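Local coordinates for phosphoribosylaminoimidazole-succinocarboxamide synthase (Pyrococcus horikoshii, PDB 4O7V), which catalyses the ATP-dependent joining of L-aspartate to 5-amino-1-(5-phosphoribosyl)imidazole-4-carboxylate, giving SAICAR in de novo purine biosynthesis, at residues D29-F34 against D211-D216; E89-N94 against D173-F178. All coordinates share one frame; numbering follows the deposited sequence.

Contact 1: D29-F34 against D211-D216; sequences DDATAF and DVFRFD. With UDP (uridine-5'-diphosphate), chain B; U5P (uridine-5'-monophosphate), chain D; PO4 (phosphate ion), chain F.
Phe213, on the single-turn helix 211-214, packs against Ala31 and Ala33 of strand 30-33, which forms a two-stranded antiparallel hairpin with strand 38-41. Ala31 CB sits over one face of the ring in a CH-pi contact, 4.2 Å from the centroid of the Phe213 ring and displaced toward its rim. Ala33 CB comes obliquely to Phe213 CE2, while the carbonyl carbon of Thr32 lies at the ring edge. The ring reaches the strand because its CG is anti to the backbone N (chi1 168°), and Lys38 of the hairpin adds a cation-pi contact.

Arg214 lays its CG against Ala33 CB at 3.8 Å, then runs extended to NE and carries its guanidinium into the ligand pocket. There Arg214 NE and NH1 both donate to O4 of a phosphate ion, NH1 at 2.7 Å, and NH1 also bonds the ribose O2' of the uridine nucleotide, modelled as UDP and UMP in overlapping positions. Arg214 NH2 donates to Asp211 OD1 at 2.8 Å, from 51° above the carboxylate plane; Asp211 also pairs with Arg198, which itself hydrogen-bonds the nucleotide. The phosphate, probably from the crystallisation liquor, bridges the segments, since Phe34 N donates to its O2 at 3.0 Å. Beyond it, the Phe34 and Phe215 rings meet obliquely at 59°, Phe34 CZ lying 3.6 Å from Phe215 CE1 and, with CE2, turning the ring edge to Arg214 O.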
ATOM      1  N   ASP A  29      24.967  -5.036  19.634  1.00 27.69           N
ATOM      2  CA  ASP A  29      24.474  -4.074  20.605  1.00 27.25           C
ATOM      3  C   ASP A  29      24.018  -2.749  19.990  1.00 26.04           C
ATOM      4  O   ASP A  29      23.441  -1.919  20.682  1.00 25.00           O
ATOM      5  CB  ASP A  29      25.510  -3.869  21.717  1.00 28.03           C
ATOM      6  CG  ASP A  29      25.543  -5.039  22.691  1.00 28.87           C
ATOM      7  OD1 ASP A  29      26.284  -4.969  23.701  1.00 29.14           O
ATOM      8  OD2 ASP A  29      24.820  -6.033  22.441  1.00 26.97           O
ATOM      9  N   ASP A  30      24.267  -2.570  18.693  1.00 25.96           N
ATOM     10  CA  ASP A  30      23.862  -1.356  17.973  1.00 27.45           C
ATOM     11  C   ASP A  30      22.351  -1.224  17.828  1.00 28.05           C
ATOM     12  O   ASP A  30      21.644  -2.223  17.621  1.00 28.29           O
ATOM     13  CB  ASP A  30      24.477  -1.316  16.574  1.00 28.00           C
ATOM     14  CG  ASP A  30      25.983  -1.474  16.591  1.00 28.84           C
ATOM     15  OD1 ASP A  30      26.489  -2.349  15.852  1.00 29.39           O
ATOM     16  OD2 ASP A  30      26.656  -0.730  17.341  1.00 28.83           O
ATOM     17  N   ALA A  31      21.872   0.015  17.932  1.00 26.94           N
ATOM     18  CA  ALA A  31      20.496   0.353  17.595  1.00 26.34           C
ATOM     19  C   ALA A  31      20.480   1.554  16.659  1.00 26.06           C
ATOM     20  O   ALA A  31      21.321   2.446  16.771  1.00 25.68           O
ATOM     21  CB  ALA A  31      19.684   0.633  18.852  1.00 26.20           C
ATOM     22  N   THR A  32      19.533   1.551  15.721  1.00 26.57           N
ATOM     23  CA  THR A  32      19.325   2.659  14.780  1.00 26.61           C
ATOM     24  C   THR A  32      17.831   2.880  14.606  1.00 26.52           C
ATOM     25  O   THR A  32      17.043   1.941  14.716  1.00 26.11           O
ATOM     26  CB  THR A  32      19.902   2.380  13.374  1.00 27.22           C
ATOM     27  OG1 THR A  32      19.263   1.224  12.808  1.00 27.93           O
ATOM     28  CG2 THR A  32      21.403   2.160  13.424  1.00 28.30           C
ATOM     29  N   ALA A  33      17.449   4.119  14.325  1.00 26.31           N
ATOM     30  CA  ALA A  33      16.052   4.446  14.086  1.00 27.49           C
ATOM     31  C   ALA A  33      15.964   5.558  13.067  1.00 28.75           C
ATOM     32  O   ALA A  33      16.978   6.148  12.684  1.00 28.90           O
ATOM     33  CB  ALA A  33      15.350   4.837  15.383  1.00 25.64           C
ATOM     34  N   PHE A  34      14.738   5.824  12.637  1.00 30.79           N
ATOM     35  CA  PHE A  34      14.420   6.879  11.685  1.00 34.55           C
ATOM     36  C   PHE A  34      15.284   6.778  10.443  1.00 37.87           C
ATOM     37  O   PHE A  34      15.990   7.730  10.081  1.00 40.40           O
ATOM     38  CB  PHE A  34      14.501   8.267  12.340  1.00 33.25           C
ATOM     39  CG  PHE A  34      13.671   8.393  13.588  1.00 32.51           C
ATOM     40  CD1 PHE A  34      12.297   8.145  13.561  1.00 31.99           C
ATOM     41  CD2 PHE A  34      14.260   8.756  14.796  1.00 32.55           C
ATOM     42  CE1 PHE A  34      11.530   8.254  14.711  1.00 32.25           C
ATOM     43  CE2 PHE A  34      13.498   8.870  15.950  1.00 32.66           C
ATOM     44  CZ  PHE A  34      12.133   8.621  15.909  1.00 32.21           C
ATOM     45  N   ASP A 211      10.572   1.540  20.732  1.00 17.08           N
ATOM     46  CA  ASP A 211       9.961   2.879  20.816  1.00 17.49           C
ATOM     47  C   ASP A 211      10.577   3.716  21.954  1.00 18.30           C
ATOM     48  O   ASP A 211      10.656   4.938  21.863  1.00 18.42           O
ATOM     49  CB  ASP A 211       8.449   2.786  20.965  1.00 16.80           C
ATOM     50  CG  ASP A 211       7.731   2.705  19.622  1.00 17.10           C
ATOM     51  OD1 ASP A 211       8.364   2.897  18.559  1.00 16.85           O
ATOM     52  OD2 ASP A 211       6.513   2.467  19.634  1.00 16.90           O
ATOM     53  N   VAL A 212      11.024   3.032  23.005  1.00 18.54           N
ATOM     54  CA  VAL A 212      11.740   3.643  24.116  1.00 19.95           C
ATOM     55  C   VAL A 212      13.009   4.361  23.626  1.00 20.30           C
ATOM     56  O   VAL A 212      13.275   5.489  24.030  1.00 19.84           O
ATOM     57  CB  VAL A 212      12.066   2.579  25.183  1.00 20.68           C
ATOM     58  CG1 VAL A 212      13.143   3.058  26.147  1.00 20.87           C
ATOM     59  CG2 VAL A 212      10.791   2.170  25.918  1.00 20.14           C
ATOM     60  N   PHE A 213      13.768   3.707  22.743  1.00 20.81           N
ATOM     61  CA  PHE A 213      14.895   4.347  22.058  1.00 21.16           C
ATOM     62  C   PHE A 213      14.432   5.369  21.022  1.00 21.94           C
ATOM     63  O   PHE A 213      14.978   6.475  20.959  1.00 22.53           O
ATOM     64  CB  PHE A 213      15.808   3.294  21.417  1.00 21.37           C
ATOM     65  CG  PHE A 213      16.835   3.860  20.462  1.00 21.48           C
ATOM     66  CD1 PHE A 213      17.822   4.744  20.904  1.00 22.01           C
ATOM     67  CD2 PHE A 213      16.827   3.495  19.124  1.00 21.12           C
ATOM     68  CE1 PHE A 213      18.773   5.255  20.022  1.00 22.20           C
ATOM     69  CE2 PHE A 213      17.776   3.997  18.238  1.00 21.71           C
ATOM     70  CZ  PHE A 213      18.750   4.876  18.686  1.00 21.80           C
ATOM     71  N   ARG A 214      13.433   5.012  20.214  1.00 22.68           N
ATOM     72  CA  ARG A 214      12.937   5.915  19.157  1.00 23.82           C
ATOM     73  C   ARG A 214      12.504   7.289  19.702  1.00 24.60           C
ATOM     74  O   ARG A 214      12.847   8.326  19.120  1.00 23.61           O
ATOM     75  CB  ARG A 214      11.770   5.288  18.377  1.00 22.70           C
ATOM     76  CG  ARG A 214      12.157   4.249  17.336  1.00 22.47           C
ATOM     77  CD  ARG A 214      10.908   3.760  16.614  1.00 22.20           C
ATOM     78  NE  ARG A 214      11.156   2.563  15.810  1.00 22.23           N
ATOM     79  CZ  ARG A 214      10.715   1.336  16.095  1.00 21.85           C
ATOM     80  NH1 ARG A 214      11.013   0.342  15.283  1.00 20.93           N
ATOM     81  NH2 ARG A 214       9.977   1.092  17.180  1.00 22.10           N
ATOM     82  N   PHE A 215      11.759   7.287  20.810  1.00 25.20           N
ATOM     83  CA  PHE A 215      11.180   8.523  21.347  1.00 28.66           C
ATOM     84  C   PHE A 215      11.624   8.905  22.765  1.00 30.41           C
ATOM     85  O   PHE A 215      10.896   9.607  23.473  1.00 31.62           O
ATOM     86  CB  PHE A 215       9.648   8.476  21.244  1.00 27.49           C
ATOM     87  CG  PHE A 215       9.157   8.186  19.856  1.00 27.67           C
ATOM     88  CD1 PHE A 215       9.355   9.106  18.829  1.00 27.14           C
ATOM     89  CD2 PHE A 215       8.528   6.979  19.564  1.00 27.57           C
ATOM     90  CE1 PHE A 215       8.923   8.832  17.542  1.00 27.52           C
ATOM     91  CE2 PHE A 215       8.089   6.701  18.280  1.00 27.32           C
ATOM     92  CZ  PHE A 215       8.285   7.632  17.268  1.00 27.59           C
ATOM     93  N   ASP A 216      12.813   8.449  23.166  1.00 31.49           N
ATOM     94  CA  ASP A 216      13.406   8.799  24.466  1.00 32.37           C
ATOM     95  C   ASP A 216      12.421   8.643  25.624  1.00 33.05           C
ATOM     96  O   ASP A 216      12.196   9.569  26.412  1.00 33.31           O
ATOM     97  CB  ASP A 216      13.988  10.220  24.433  1.00 31.14           C
ATOM     98  CG  ASP A 216      15.077  10.378  23.391  1.00 31.67           C
ATOM     99  OD1 ASP A 216      15.767   9.388  23.054  1.00 31.51           O
ATOM    100  OD2 ASP A 216      15.240  11.503  22.897  1.00 32.37           O
TER
HETATM  101  N1  UDP B 301       9.513  -2.474  12.076  0.50 25.01           N
HETATM  102  C2  UDP B 301      10.755  -3.137  11.954  0.50 24.95           C
HETATM  103  N3  UDP B 301      11.631  -2.752  11.021  0.50 25.79           N
HETATM  104  C4  UDP B 301      11.339  -1.738  10.196  0.50 26.78           C
HETATM  105  C5  UDP B 301      10.123  -1.065  10.290  0.50 26.64           C
HETATM  106  C6  UDP B 301       9.203  -1.458  11.258  0.50 25.92           C
HETATM  107  O2  UDP B 301      11.038  -4.086  12.716  0.50 23.69           O
HETATM  108  O4  UDP B 301      12.172  -1.394   9.334  0.50 28.49           O
HETATM  109  C1' UDP B 301       8.564  -2.905  13.099  0.50 23.62           C
HETATM  110  C2' UDP B 301       8.380  -1.815  14.139  0.50 22.98           C
HETATM  111  O2' UDP B 301       9.204  -2.052  15.282  0.50 22.95           O
HETATM  112  C3' UDP B 301       6.927  -1.947  14.517  0.50 22.42           C
HETATM  113  C4' UDP B 301       6.245  -2.546  13.295  0.50 22.23           C
HETATM  114  O4' UDP B 301       7.280  -3.134  12.507  0.50 23.04           O
HETATM  115  O3' UDP B 301       6.833  -2.893  15.582  0.50 21.91           O
HETATM  116  C5' UDP B 301       5.503  -1.495  12.477  0.50 21.35           C
HETATM  117  O5' UDP B 301       6.295  -0.315  12.382  0.50 20.71           O
HETATM  118  PA  UDP B 301       5.723   1.025  11.707  0.50 20.28           P
HETATM  119  O1A UDP B 301       5.145   0.693  10.352  0.50 20.75           O
HETATM  120  O2A UDP B 301       4.839   1.730  12.700  0.50 20.48           O
HETATM  121  O3A UDP B 301       7.068   1.886  11.491  0.50 20.17           O
HETATM  122  PB  UDP B 301       7.876   2.644  12.667  0.50 20.06           P
HETATM  123  O1B UDP B 301       8.985   3.310  11.893  0.50 20.05           O
HETATM  124  O2B UDP B 301       6.882   3.574  13.305  0.50 19.64           O
HETATM  125  O3B UDP B 301       8.360   1.563  13.604  0.50 20.55           O
HETATM  126  N1  U5P D 303       9.406  -2.636  11.957  0.50 22.51           N
HETATM  127  C2  U5P D 303      10.681  -3.248  11.939  0.50 22.37           C
HETATM  128  N3  U5P D 303      11.539  -2.986  10.951  0.50 23.02           N
HETATM  129  C4  U5P D 303      11.199  -2.150   9.966  0.50 23.73           C
HETATM  130  C5  U5P D 303       9.950  -1.532   9.949  0.50 23.70           C
HETATM  131  C6  U5P D 303       9.047  -1.798  10.975  0.50 23.13           C
HETATM  132  O2  U5P D 303      11.012  -4.035  12.847  0.50 21.33           O
HETATM  133  O4  U5P D 303      12.019  -1.926   9.055  0.50 25.07           O
HETATM  134  C1' U5P D 303       8.474  -2.941  13.042  0.50 21.42           C
HETATM  135  C2' U5P D 303       8.368  -1.812  14.051  0.50 20.93           C
HETATM  136  O2' U5P D 303       9.228  -2.036  15.170  0.50 20.95           O
HETATM  137  C3' U5P D 303       6.931  -1.908  14.494  0.50 20.49           C
HETATM  138  C4' U5P D 303       6.180  -2.503  13.311  0.50 20.33           C
HETATM  139  O3' U5P D 303       6.859  -2.849  15.566  0.50 20.03           O
HETATM  140  O4' U5P D 303       7.167  -3.125  12.489  0.50 20.99           O
HETATM  141  C5' U5P D 303       5.423  -1.447  12.514  0.50 19.65           C
HETATM  142  O5' U5P D 303       6.314  -0.402  12.136  0.50 19.17           O
HETATM  143  P   U5P D 303       5.769   1.014  11.610  0.50 18.82           P
HETATM  144  O1P U5P D 303       4.716   1.399  12.613  0.50 18.86           O
HETATM  145  O2P U5P D 303       7.004   1.881  11.628  0.50 18.77           O
HETATM  146  O3P U5P D 303       5.207   0.744  10.235  0.50 19.22           O
HETATM  147  P   PO4 F 305      13.110   2.114  12.575  1.00 61.90           P
HETATM  148  O1  PO4 F 305      14.521   1.953  12.037  1.00 61.08           O
HETATM  149  O2  PO4 F 305      12.716   3.577  12.596  1.00 58.20           O
HETATM  150  O3  PO4 F 305      12.133   1.305  11.743  1.00 62.33           O
HETATM  151  O4  PO4 F 305      13.067   1.595  13.986  1.00 62.04           O

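Contact 2: E89-N94 against D173-F178; sequences EVVVRN and DFKLEF. With U5P (uridine-5'-monophosphate), chain D; UDP (uridine-5'-diphosphate), chain B.
Antiparallel pairing of two neighbouring strands joins 89-94 to 173-178 deep in the large sheet, where strand 84-93 runs between 111-121 and 169-180. The N-to-C directions of the short strand segments lie at 160°, and four backbone bonds link two hydrogen-bonded pairs, Val90 with Leu176 and Val92 with Phe174; Leu176 N to Val90 O measures 2.7 Å. On the face carrying these pairs, Val92 CB lies over the Phe174 ring, 4.0 Å from its centroid, Val90 CG2 meets the edge of Phe178, and helix 143-165 covers the layer.

The other face holds the uridine nucleotide. Arg93, bent at chi3 (72°), forks onto the alpha-phosphate of UDP: NH1 donates to O1A at 2.8 Å and NH2 to O2A, while NH1 also pairs with Glu118. Asp173 lies alongside with its carboxylate plane 89° from the guanidinium; the direct bond from Arg93 NH2 to Asp173 OD2 is weak at 3.3 Å, but a water joins Arg93 NE to that oxygen. Arg198 is the stronger mate of Asp173, whose OD1 comes within 2.6 Å of the ribose O3'.

Lys175 passes its CD over the uracil, 3.5 Å from U5P N3, and brings NZ 2.9 Å from Glu177 OE2, with Asp190 a second salt-bridge partner. Replacing it with an alanine would probably leave Glu177 and Asp190 without their shared cation and uncover that side of the base. Glu177 OE1 binds the ADP ribose. The result is a sheet with one apolar, helix-backed face and one largely charged face, Val91 included, lining what is probably the ribonucleotide substrate pocket of SAICAR synthetase, beside the ATP site.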
ATOM      1  N   GLU A  89       9.122  -6.995   4.043  1.00 14.02           N
ATOM      2  CA  GLU A  89       8.895  -6.884   5.469  1.00 14.76           C
ATOM      3  C   GLU A  89       7.377  -6.983   5.632  1.00 13.89           C
ATOM      4  O   GLU A  89       6.622  -6.261   4.972  1.00 13.45           O
ATOM      5  CB  GLU A  89       9.495  -5.580   6.018  1.00 17.43           C
ATOM      6  CG  GLU A  89      11.012  -5.691   6.204  1.00 21.33           C
ATOM      7  CD  GLU A  89      11.749  -4.358   6.323  1.00 25.26           C
ATOM      8  OE1 GLU A  89      13.003  -4.369   6.263  1.00 27.17           O
ATOM      9  OE2 GLU A  89      11.106  -3.290   6.467  1.00 27.99           O
ATOM     10  N   VAL A  90       6.944  -7.932   6.462  1.00 12.74           N
ATOM     11  CA  VAL A  90       5.529  -8.250   6.641  1.00 11.63           C
ATOM     12  C   VAL A  90       5.099  -7.787   8.022  1.00 11.43           C
ATOM     13  O   VAL A  90       5.498  -8.375   9.033  1.00 11.74           O
ATOM     14  CB  VAL A  90       5.274  -9.766   6.474  1.00 11.59           C
ATOM     15  CG1 VAL A  90       3.786 -10.098   6.613  1.00 11.53           C
ATOM     16  CG2 VAL A  90       5.791 -10.243   5.122  1.00 11.34           C
ATOM     17  N   VAL A  91       4.300  -6.724   8.066  1.00 10.76           N
ATOM     18  CA  VAL A  91       3.889  -6.112   9.320  1.00 10.53           C
ATOM     19  C   VAL A  91       2.443  -6.505   9.687  1.00 10.57           C
ATOM     20  O   VAL A  91       1.524  -6.367   8.884  1.00 10.59           O
ATOM     21  CB  VAL A  91       4.044  -4.566   9.274  1.00 10.47           C
ATOM     22  CG1 VAL A  91       3.449  -3.929  10.518  1.00 10.10           C
ATOM     23  CG2 VAL A  91       5.514  -4.173   9.108  1.00 10.25           C
ATOM     24  N   VAL A  92       2.259  -7.000  10.903  1.00 10.50           N
ATOM     25  CA  VAL A  92       0.936  -7.331  11.418  1.00 10.74           C
ATOM     26  C   VAL A  92       0.621  -6.332  12.540  1.00 10.78           C
ATOM     27  O   VAL A  92       1.469  -6.066  13.379  1.00 10.90           O
ATOM     28  CB  VAL A  92       0.886  -8.779  11.958  1.00 10.61           C
ATOM     29  CG1 VAL A  92      -0.541  -9.182  12.291  1.00 10.75           C
ATOM     30  CG2 VAL A  92       1.488  -9.760  10.959  1.00 10.37           C
ATOM     31  N   ARG A  93      -0.580  -5.761  12.534  1.00 10.91           N
ATOM     32  CA  ARG A  93      -0.945  -4.709  13.487  1.00 11.07           C
ATOM     33  C   ARG A  93      -2.269  -5.042  14.186  1.00 11.31           C
ATOM     34  O   ARG A  93      -3.258  -5.372  13.523  1.00 10.91           O
ATOM     35  CB  ARG A  93      -1.010  -3.350  12.769  1.00 11.09           C
ATOM     36  CG  ARG A  93      -0.041  -3.236  11.583  1.00 11.32           C
ATOM     37  CD  ARG A  93       0.069  -1.832  10.996  1.00 11.32           C
ATOM     38  NE  ARG A  93       0.799  -0.972  11.910  1.00 11.37           N
ATOM     39  CZ  ARG A  93       1.903  -0.279  11.643  1.00 11.17           C
ATOM     40  NH1 ARG A  93       2.466  -0.274  10.436  1.00 10.95           N
ATOM     41  NH2 ARG A  93       2.438   0.425  12.627  1.00 11.00           N
ATOM     42  N   ASN A  94      -2.268  -4.972  15.521  1.00 11.88           N
ATOM     43  CA  ASN A  94      -3.467  -5.205  16.347  1.00 12.19           C
ATOM     44  C   ASN A  94      -4.017  -3.928  16.947  1.00 12.47           C
ATOM     45  O   ASN A  94      -5.237  -3.789  17.139  1.00 12.66           O
ATOM     46  CB  ASN A  94      -3.148  -6.176  17.481  1.00 12.22           C
ATOM     47  CG  ASN A  94      -2.687  -7.519  16.966  1.00 12.80           C
ATOM     48  OD1 ASN A  94      -3.347  -8.119  16.113  1.00 13.13           O
ATOM     49  ND2 ASN A  94      -1.539  -7.989  17.453  1.00 12.70           N
ATOM     50  N   ASP A 173       2.016  -4.424  17.469  1.00 11.42           N
ATOM     51  CA  ASP A 173       2.316  -4.751  16.077  1.00 11.58           C
ATOM     52  C   ASP A 173       3.688  -5.409  16.032  1.00 11.59           C
ATOM     53  O   ASP A 173       4.364  -5.479  17.056  1.00 11.57           O
ATOM     54  CB  ASP A 173       2.273  -3.511  15.161  1.00 11.41           C
ATOM     55  CG  ASP A 173       3.234  -2.404  15.601  1.00 11.33           C
ATOM     56  OD1 ASP A 173       4.334  -2.706  16.089  1.00 11.17           O
ATOM     57  OD2 ASP A 173       2.876  -1.219  15.457  1.00 11.43           O
ATOM     58  N   PHE A 174       4.092  -5.900  14.864  1.00 11.32           N
ATOM     59  CA  PHE A 174       5.401  -6.533  14.729  1.00 11.57           C
ATOM     60  C   PHE A 174       5.724  -6.770  13.267  1.00 11.55           C
ATOM     61  O   PHE A 174       4.832  -6.780  12.432  1.00 11.31           O
ATOM     62  CB  PHE A 174       5.482  -7.850  15.533  1.00 11.54           C
ATOM     63  CG  PHE A 174       4.517  -8.912  15.086  1.00 11.32           C
ATOM     64  CD1 PHE A 174       4.934  -9.930  14.226  1.00 11.49           C
ATOM     65  CD2 PHE A 174       3.203  -8.918  15.535  1.00 11.13           C
ATOM     66  CE1 PHE A 174       4.052 -10.920  13.804  1.00 11.29           C
ATOM     67  CE2 PHE A 174       2.314  -9.908  15.124  1.00 11.29           C
ATOM     68  CZ  PHE A 174       2.739 -10.911  14.253  1.00 11.14           C
ATOM     69  N   LYS A 175       7.001  -6.947  12.971  1.00 11.83           N
ATOM     70  CA  LYS A 175       7.446  -7.181  11.612  1.00 12.04           C
ATOM     71  C   LYS A 175       8.069  -8.577  11.479  1.00 11.88           C
ATOM     72  O   LYS A 175       8.877  -8.992  12.310  1.00 11.52           O
ATOM     73  CB  LYS A 175       8.450  -6.114  11.182  1.00 12.61           C
ATOM     74  CG  LYS A 175       9.071  -6.381   9.806  1.00 13.96           C
ATOM     75  CD  LYS A 175      10.572  -6.091   9.799  1.00 15.03           C
ATOM     76  CE  LYS A 175      11.369  -7.273  10.310  1.00 15.63           C
ATOM     77  NZ  LYS A 175      12.839  -7.047  10.316  1.00 15.43           N
ATOM     78  N   LEU A 176       7.700  -9.277  10.410  1.00 11.73           N
ATOM     79  CA  LEU A 176       8.321 -10.548  10.056  1.00 11.70           C
ATOM     80  C   LEU A 176       8.991 -10.526   8.675  1.00 11.77           C
ATOM     81  O   LEU A 176       8.659  -9.707   7.804  1.00 11.39           O
ATOM     82  CB  LEU A 176       7.279 -11.670  10.084  1.00 11.80           C
ATOM     83  CG  LEU A 176       6.444 -11.870  11.344  1.00 11.97           C
ATOM     84  CD1 LEU A 176       5.395 -12.935  11.065  1.00 12.16           C
ATOM     85  CD2 LEU A 176       7.306 -12.247  12.539  1.00 11.70           C
ATOM     86  N   GLU A 177       9.925 -11.455   8.487  1.00 11.98           N
ATOM     87  CA  GLU A 177      10.536 -11.709   7.192  1.00 11.98           C
ATOM     88  C   GLU A 177      10.502 -13.192   6.898  1.00 12.06           C
ATOM     89  O   GLU A 177      10.453 -14.019   7.818  1.00 12.49           O
ATOM     90  CB  GLU A 177      11.966 -11.180   7.160  1.00 12.41           C
ATOM     91  CG  GLU A 177      12.049  -9.660   7.290  1.00 12.84           C
ATOM     92  CD  GLU A 177      13.458  -9.117   7.147  1.00 13.35           C
ATOM     93  OE1 GLU A 177      14.296  -9.731   6.457  1.00 13.77           O
ATOM     94  OE2 GLU A 177      13.734  -8.056   7.722  1.00 14.05           O
ATOM     95  N   PHE A 178      10.522 -13.535   5.615  1.00 11.81           N
ATOM     96  CA  PHE A 178      10.377 -14.913   5.183  1.00 11.89           C
ATOM     97  C   PHE A 178      11.334 -15.229   4.050  1.00 12.53           C
ATOM     98  O   PHE A 178      11.756 -14.342   3.304  1.00 12.61           O
ATOM     99  CB  PHE A 178       8.955 -15.178   4.661  1.00 11.61           C
ATOM    100  CG  PHE A 178       7.879 -15.025   5.686  1.00 11.43           C
ATOM    101  CD1 PHE A 178       7.406 -16.139   6.389  1.00 11.25           C
ATOM    102  CD2 PHE A 178       7.317 -13.770   5.945  1.00 11.37           C
ATOM    103  CE1 PHE A 178       6.398 -16.010   7.331  1.00 11.14           C
ATOM    104  CE2 PHE A 178       6.314 -13.634   6.896  1.00 11.26           C
ATOM    105  CZ  PHE A 178       5.854 -14.754   7.588  1.00 11.29           C
TER
HETATM  106  N1  U5P D 303       9.406  -2.636  11.957  0.50 22.51           N
HETATM  107  C2  U5P D 303      10.681  -3.248  11.939  0.50 22.37           C
HETATM  108  N3  U5P D 303      11.539  -2.986  10.951  0.50 23.02           N
HETATM  109  C4  U5P D 303      11.199  -2.150   9.966  0.50 23.73           C
HETATM  110  C5  U5P D 303       9.950  -1.532   9.949  0.50 23.70           C
HETATM  111  C6  U5P D 303       9.047  -1.798  10.975  0.50 23.13           C
HETATM  112  O2  U5P D 303      11.012  -4.035  12.847  0.50 21.33           O
HETATM  113  O4  U5P D 303      12.019  -1.926   9.055  0.50 25.07           O
HETATM  114  C1' U5P D 303       8.474  -2.941  13.042  0.50 21.42           C
HETATM  115  C2' U5P D 303       8.368  -1.812  14.051  0.50 20.93           C
HETATM  116  O2' U5P D 303       9.228  -2.036  15.170  0.50 20.95           O
HETATM  117  C3' U5P D 303       6.931  -1.908  14.494  0.50 20.49           C
HETATM  118  C4' U5P D 303       6.180  -2.503  13.311  0.50 20.33           C
HETATM  119  O3' U5P D 303       6.859  -2.849  15.566  0.50 20.03           O
HETATM  120  O4' U5P D 303       7.167  -3.125  12.489  0.50 20.99           O
HETATM  121  C5' U5P D 303       5.423  -1.447  12.514  0.50 19.65           C
HETATM  122  O5' U5P D 303       6.314  -0.402  12.136  0.50 19.17           O
HETATM  123  P   U5P D 303       5.769   1.014  11.610  0.50 18.82           P
HETATM  124  O1P U5P D 303       4.716   1.399  12.613  0.50 18.86           O
HETATM  125  O2P U5P D 303       7.004   1.881  11.628  0.50 18.77           O
HETATM  126  O3P U5P D 303       5.207   0.744  10.235  0.50 19.22           O
HETATM  127  N1  UDP B 301       9.513  -2.474  12.076  0.50 25.01           N
HETATM  128  C2  UDP B 301      10.755  -3.137  11.954  0.50 24.95           C
HETATM  129  N3  UDP B 301      11.631  -2.752  11.021  0.50 25.79           N
HETATM  130  C4  UDP B 301      11.339  -1.738  10.196  0.50 26.78           C
HETATM  131  C5  UDP B 301      10.123  -1.065  10.290  0.50 26.64           C
HETATM  132  C6  UDP B 301       9.203  -1.458  11.258  0.50 25.92           C
HETATM  133  O2  UDP B 301      11.038  -4.086  12.716  0.50 23.69           O
HETATM  134  O4  UDP B 301      12.172  -1.394   9.334  0.50 28.49           O
HETATM  135  C1' UDP B 301       8.564  -2.905  13.099  0.50 23.62           C
HETATM  136  C2' UDP B 301       8.380  -1.815  14.139  0.50 22.98           C
HETATM  137  O2' UDP B 301       9.204  -2.052  15.282  0.50 22.95           O
HETATM  138  C3' UDP B 301       6.927  -1.947  14.517  0.50 22.42           C
HETATM  139  C4' UDP B 301       6.245  -2.546  13.295  0.50 22.23           C
HETATM  140  O4' UDP B 301       7.280  -3.134  12.507  0.50 23.04           O
HETATM  141  O3' UDP B 301       6.833  -2.893  15.582  0.50 21.91           O
HETATM  142  C5' UDP B 301       5.503  -1.495  12.477  0.50 21.35           C
HETATM  143  O5' UDP B 301       6.295  -0.315  12.382  0.50 20.71           O
HETATM  144  PA  UDP B 301       5.723   1.025  11.707  0.50 20.28           P
HETATM  145  O1A UDP B 301       5.145   0.693  10.352  0.50 20.75           O
HETATM  146  O2A UDP B 301       4.839   1.730  12.700  0.50 20.48           O
HETATM  147  O3A UDP B 301       7.068   1.886  11.491  0.50 20.17           O
HETATM  148  PB  UDP B 301       7.876   2.644  12.667  0.50 20.06           P
HETATM  149  O1B UDP B 301       8.985   3.310  11.893  0.50 20.05           O
HETATM  150  O2B UDP B 301       6.882   3.574  13.305  0.50 19.64           O
HETATM  151  O3B UDP B 301       8.360   1.563  13.604  0.50 20.55           O
HETATM  152  O   HOH W   1       0.287  -0.613  14.589  1.00  7.23           O

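Contact 2 is wholly buried, nearer the middle of the chain, whereas contact 1 lies farther out and is partly exposed at Phe34 and Phe215. The two use different elements: a hairpin strand against a short helix in contact 1, two neighbouring strands of the large sheet in contact 2. Backbone hydrogen bonds knit the second directly; the first relies on apolar packing and a shared phosphate ion. Along the chain, contact 2 is nested within the loop closed by contact 1. Their centres are about 18 Å apart and they do not touch, yet both reach the uridine nucleotide, through Arg214 at the ribose and Arg93 at the phosphate, with Arg198 salt-bridged to an aspartate of each.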